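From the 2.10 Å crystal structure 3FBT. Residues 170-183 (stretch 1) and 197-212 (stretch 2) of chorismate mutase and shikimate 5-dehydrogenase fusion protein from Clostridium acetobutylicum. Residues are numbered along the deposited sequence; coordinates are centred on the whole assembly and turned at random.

Stretch 1 (170-183) SYDELSNLKGDVII
Stretch 2 197-212: SPVDKEVVAKFSSAVD

Both stretches run in the same direction, from a helical segment through a turn to a strand; Tyr171 and Leu174 meet the residues around the start of the second helix, and the strands, 181-183 and 209-212, pair in parallel, their axes 17° apart.

Pro198 opens the contact, its O 3.6 Å from Tyr171 CE1. Val199 (chi1 m, phi/psi -133/166) points toward stretch 1, and its CG1 lies 3.7 Å from both Tyr171 CE1, at the ring edge, and Leu174 CD2; Tyr171 is m, Leu174 t,p. Asp200 occupies the N-cap position, right before the helix that begins at Lys201, without a capping bond. One turn on, Val203 (t) points toward stretch 1 and sets CG1 3.9 Å from Leu174 CD2, extending the apolar seam.

Type I turns span Leu174 to Leu177 and Val204 to Phe207. From the second, Lys206 (m,t,t,t) reaches across extended, and its NZ donates to Ser175 O at 2.7 Å, a charged group meeting a carbonyl at the turn.

Phe207 (m, chi2 -99°) is the apolar hub. Ile182 (t,t) covers one face, with CB 3.8 Å from the ring centroid, while Gly179 N lies over the opposite face. Glycine suits this spot: an ideal CB would sit 3.0 Å from Phe207 CE1, a clash. Phe207 CA also approaches Gly179 O at 3.1 Å, a CA-H...O contact.

Asp180 O then gathers three donors: Ser208 N at 2.8 Å, Ser208 OG at 3.3 Å (chi1 p) and Ser209 N at 3.0 Å. From here the parallel ladder is regular, pairing Val181 with Ser209, Ile182 with Ala210 and Ile183 with Val211, CA atoms 4.7-5.2 Å apart. Ile182 spans two partners: its N donates to Ser209 O at 3.0 Å, and its O accepts from Val211 N at 2.9 Å. Val181 and Ile183 share a sheet face with Ser209 and Val211; Ile182 and Ala210 take the other.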

# COMPACT_ATOMS: atom_id res chain seq x y z
N SER A 170 37.53 -6.04 -24.76
CA SER A 170 37.01 -4.78 -25.29
C SER A 170 36.16 -4.95 -26.52
O SER A 170 36.15 -6.02 -27.17
CB SER A 170 38.19 -3.85 -25.67
OG SER A 170 39.01 -4.44 -26.67
N TYR A 171 35.44 -3.89 -26.87
CA TYR A 171 34.62 -3.99 -28.03
C TYR A 171 35.50 -4.23 -29.26
O TYR A 171 35.12 -4.98 -30.22
CB TYR A 171 33.68 -2.80 -28.17
CG TYR A 171 32.43 -2.96 -27.30
CD1 TYR A 171 31.29 -3.53 -27.81
CD2 TYR A 171 32.42 -2.61 -25.95
CE1 TYR A 171 30.18 -3.73 -27.04
CE2 TYR A 171 31.30 -2.79 -25.17
CZ TYR A 171 30.17 -3.33 -25.71
OH TYR A 171 29.06 -3.56 -24.91
N ASP A 172 36.70 -3.66 -29.23
CA ASP A 172 37.64 -3.90 -30.30
C ASP A 172 38.00 -5.36 -30.44
O ASP A 172 38.02 -5.85 -31.53
CB ASP A 172 38.94 -3.15 -30.06
CG ASP A 172 38.76 -1.71 -30.09
OD1 ASP A 172 38.03 -1.20 -30.99
OD2 ASP A 172 39.31 -1.07 -29.16
N GLU A 173 38.33 -6.01 -29.35
CA GLU A 173 38.67 -7.43 -29.39
C GLU A 173 37.49 -8.30 -29.86
O GLU A 173 37.69 -9.42 -30.36
CB GLU A 173 39.11 -7.87 -28.00
CG GLU A 173 40.30 -7.10 -27.40
CD GLU A 173 40.58 -7.56 -25.98
OE1 GLU A 173 39.90 -7.07 -25.04
OE2 GLU A 173 41.42 -8.47 -25.79
N LEU A 174 36.28 -7.79 -29.69
CA LEU A 174 35.11 -8.63 -29.93
C LEU A 174 35.01 -8.76 -31.42
O LEU A 174 34.57 -9.78 -31.93
CB LEU A 174 33.83 -7.93 -29.43
CG LEU A 174 32.50 -8.57 -29.87
CD1 LEU A 174 32.35 -9.98 -29.26
CD2 LEU A 174 31.35 -7.73 -29.44
N SER A 175 35.38 -7.69 -32.13
CA SER A 175 35.26 -7.70 -33.57
C SER A 175 36.11 -8.79 -34.27
O SER A 175 35.85 -9.12 -35.43
CB SER A 175 35.45 -6.30 -34.16
OG SER A 175 36.81 -6.02 -34.31
N ASN A 176 37.08 -9.36 -33.55
CA ASN A 176 37.80 -10.54 -34.00
C ASN A 176 37.23 -11.88 -33.48
O ASN A 176 37.84 -12.93 -33.70
CB ASN A 176 39.27 -10.48 -33.55
CG ASN A 176 39.97 -9.21 -33.98
OD1 ASN A 176 39.87 -8.80 -35.13
ND2 ASN A 176 40.67 -8.57 -33.05
N LEU A 177 36.11 -11.88 -32.76
CA LEU A 177 35.64 -13.13 -32.16
C LEU A 177 34.42 -13.74 -32.89
O LEU A 177 33.52 -13.03 -33.31
CB LEU A 177 35.37 -12.97 -30.68
CG LEU A 177 35.53 -14.38 -30.08
CD1 LEU A 177 36.82 -14.49 -29.26
CD2 LEU A 177 34.28 -14.81 -29.29
N LYS A 178 34.38 -15.07 -33.03
CA LYS A 178 33.14 -15.67 -33.54
C LYS A 178 32.52 -16.55 -32.44
O LYS A 178 33.23 -17.11 -31.59
CB LYS A 178 33.40 -16.40 -34.86
CG LYS A 178 32.18 -17.01 -35.48
CD LYS A 178 32.58 -17.71 -36.79
CE LYS A 178 32.58 -16.70 -37.91
NZ LYS A 178 31.25 -16.80 -38.57
N GLY A 179 31.19 -16.63 -32.40
CA GLY A 179 30.56 -17.45 -31.37
C GLY A 179 29.12 -17.85 -31.67
O GLY A 179 28.61 -17.58 -32.72
N ASP A 180 28.48 -18.43 -30.69
CA ASP A 180 27.14 -18.97 -30.84
C ASP A 180 26.05 -18.00 -30.40
O ASP A 180 25.15 -17.69 -31.17
CB ASP A 180 27.10 -20.26 -30.02
CG ASP A 180 28.21 -21.27 -30.48
OD1 ASP A 180 28.28 -21.49 -31.70
OD2 ASP A 180 29.01 -21.84 -29.64
N VAL A 181 26.13 -17.51 -29.16
CA VAL A 181 25.08 -16.69 -28.55
C VAL A 181 25.65 -15.35 -28.07
O VAL A 181 26.65 -15.34 -27.36
CB VAL A 181 24.47 -17.44 -27.33
CG1 VAL A 181 23.49 -16.58 -26.61
CG2 VAL A 181 23.79 -18.79 -27.79
N ILE A 182 25.03 -14.25 -28.48
CA ILE A 182 25.45 -12.92 -28.07
C ILE A 182 24.26 -12.19 -27.43
O ILE A 182 23.15 -12.15 -27.98
CB ILE A 182 26.05 -12.08 -29.27
CG1 ILE A 182 26.39 -10.66 -28.86
CG2 ILE A 182 25.11 -12.03 -30.46
CD1 ILE A 182 26.88 -9.74 -30.07
N ILE A 183 24.51 -11.62 -26.25
CA ILE A 183 23.46 -11.11 -25.36
C ILE A 183 23.74 -9.65 -24.98
O ILE A 183 24.79 -9.35 -24.41
CB ILE A 183 23.43 -11.96 -24.07
CG1 ILE A 183 23.24 -13.44 -24.42
CG2 ILE A 183 22.32 -11.44 -23.08
CD1 ILE A 183 23.85 -14.35 -23.42
N SER A 197 23.11 0.78 -31.32
CA SER A 197 23.32 -0.59 -31.06
C SER A 197 24.59 -0.68 -30.24
O SER A 197 25.49 0.13 -30.44
CB SER A 197 23.46 -1.28 -32.36
OG SER A 197 23.58 -2.63 -32.17
N PRO A 198 24.70 -1.66 -29.32
CA PRO A 198 26.04 -1.81 -28.76
C PRO A 198 27.11 -2.33 -29.77
O PRO A 198 28.27 -2.08 -29.55
CB PRO A 198 25.84 -2.84 -27.63
CG PRO A 198 24.66 -3.66 -28.11
CD PRO A 198 23.76 -2.65 -28.79
N VAL A 199 26.74 -3.11 -30.80
CA VAL A 199 27.75 -3.63 -31.76
C VAL A 199 27.34 -3.45 -33.23
O VAL A 199 26.17 -3.14 -33.54
CB VAL A 199 28.11 -5.13 -31.48
CG1 VAL A 199 28.67 -5.33 -30.07
CG2 VAL A 199 26.93 -5.97 -31.61
N ASP A 200 28.29 -3.61 -34.16
CA ASP A 200 27.93 -3.49 -35.59
C ASP A 200 27.27 -4.77 -36.06
O ASP A 200 27.45 -5.83 -35.45
CB ASP A 200 29.15 -3.22 -36.48
CG ASP A 200 29.86 -1.92 -36.15
OD1 ASP A 200 29.21 -0.85 -36.22
OD2 ASP A 200 31.10 -1.96 -35.84
N LYS A 201 26.51 -4.67 -37.15
CA LYS A 201 25.80 -5.85 -37.73
C LYS A 201 26.72 -6.95 -38.17
O LYS A 201 26.41 -8.16 -38.10
CB LYS A 201 25.01 -5.43 -38.96
CG LYS A 201 24.41 -6.64 -39.65
CD LYS A 201 23.43 -6.24 -40.71
CE LYS A 201 23.08 -7.46 -41.56
NZ LYS A 201 24.15 -7.81 -42.59
N GLU A 202 27.88 -6.54 -38.64
CA GLU A 202 28.96 -7.49 -38.95
C GLU A 202 29.35 -8.28 -37.73
O GLU A 202 29.89 -9.40 -37.81
CB GLU A 202 30.15 -6.66 -39.44
CG GLU A 202 30.01 -5.26 -38.89
CD GLU A 202 31.18 -4.42 -39.17
OE1 GLU A 202 31.83 -4.68 -40.21
OE2 GLU A 202 31.46 -3.50 -38.35
N VAL A 203 29.17 -7.69 -36.54
CA VAL A 203 29.46 -8.49 -35.34
C VAL A 203 28.31 -9.42 -35.07
O VAL A 203 28.48 -10.64 -34.81
CB VAL A 203 29.84 -7.68 -34.10
CG1 VAL A 203 30.00 -8.61 -32.95
CG2 VAL A 203 31.17 -6.86 -34.36
N VAL A 204 27.12 -8.86 -35.13
CA VAL A 204 25.96 -9.65 -34.89
C VAL A 204 26.03 -10.86 -35.80
O VAL A 204 25.72 -11.96 -35.38
CB VAL A 204 24.70 -8.86 -35.22
CG1 VAL A 204 23.42 -9.67 -34.92
CG2 VAL A 204 24.71 -7.51 -34.52
N ALA A 205 26.52 -10.65 -37.03
CA ALA A 205 26.42 -11.68 -38.10
C ALA A 205 27.24 -12.88 -37.86
O ALA A 205 27.12 -13.87 -38.56
CB ALA A 205 26.75 -11.09 -39.47
N LYS A 206 28.09 -12.85 -36.85
CA LYS A 206 28.93 -13.98 -36.60
C LYS A 206 28.37 -14.85 -35.55
O LYS A 206 29.07 -15.71 -35.07
CB LYS A 206 30.34 -13.56 -36.15
CG LYS A 206 30.92 -12.45 -36.97
CD LYS A 206 32.35 -12.27 -36.45
CE LYS A 206 32.95 -10.88 -36.75
NZ LYS A 206 34.39 -11.07 -36.56
N PHE A 207 27.12 -14.68 -35.17
CA PHE A 207 26.64 -15.56 -34.07
C PHE A 207 25.44 -16.27 -34.61
O PHE A 207 24.91 -15.88 -35.61
CB PHE A 207 26.28 -14.68 -32.85
CG PHE A 207 27.48 -14.09 -32.19
CD1 PHE A 207 28.02 -14.67 -31.05
CD2 PHE A 207 28.12 -12.99 -32.74
CE1 PHE A 207 29.15 -14.15 -30.46
CE2 PHE A 207 29.25 -12.46 -32.15
CZ PHE A 207 29.76 -13.04 -31.03
N SER A 208 24.96 -17.30 -33.95
CA SER A 208 23.70 -17.87 -34.47
C SER A 208 22.44 -17.57 -33.62
O SER A 208 21.36 -17.93 -34.02
CB SER A 208 23.86 -19.35 -34.66
OG SER A 208 24.24 -19.88 -33.42
N SER A 209 22.59 -16.91 -32.46
CA SER A 209 21.45 -16.33 -31.71
C SER A 209 21.76 -14.94 -31.09
O SER A 209 22.81 -14.75 -30.49
CB SER A 209 21.09 -17.25 -30.60
OG SER A 209 20.47 -18.37 -31.14
N ALA A 210 20.84 -13.99 -31.25
CA ALA A 210 20.98 -12.71 -30.68
C ALA A 210 19.89 -12.61 -29.62
O ALA A 210 18.74 -12.78 -30.00
CB ALA A 210 20.73 -11.66 -31.74
N VAL A 211 20.23 -12.34 -28.34
CA VAL A 211 19.27 -12.09 -27.23
C VAL A 211 19.43 -10.63 -26.70
O VAL A 211 20.50 -10.28 -26.18
CB VAL A 211 19.48 -13.09 -26.01
CG1 VAL A 211 18.35 -12.94 -24.86
CG2 VAL A 211 19.55 -14.54 -26.44
N ASP A 212 18.43 -9.79 -26.84
CA ASP A 212 18.44 -8.48 -26.19
C ASP A 212 17.53 -8.49 -24.94
O ASP A 212 16.40 -8.91 -25.01
CB ASP A 212 17.93 -7.40 -27.12
CG ASP A 212 18.45 -6.02 -26.74
OD1 ASP A 212 18.75 -5.82 -25.55
OD2 ASP A 212 18.62 -5.14 -27.65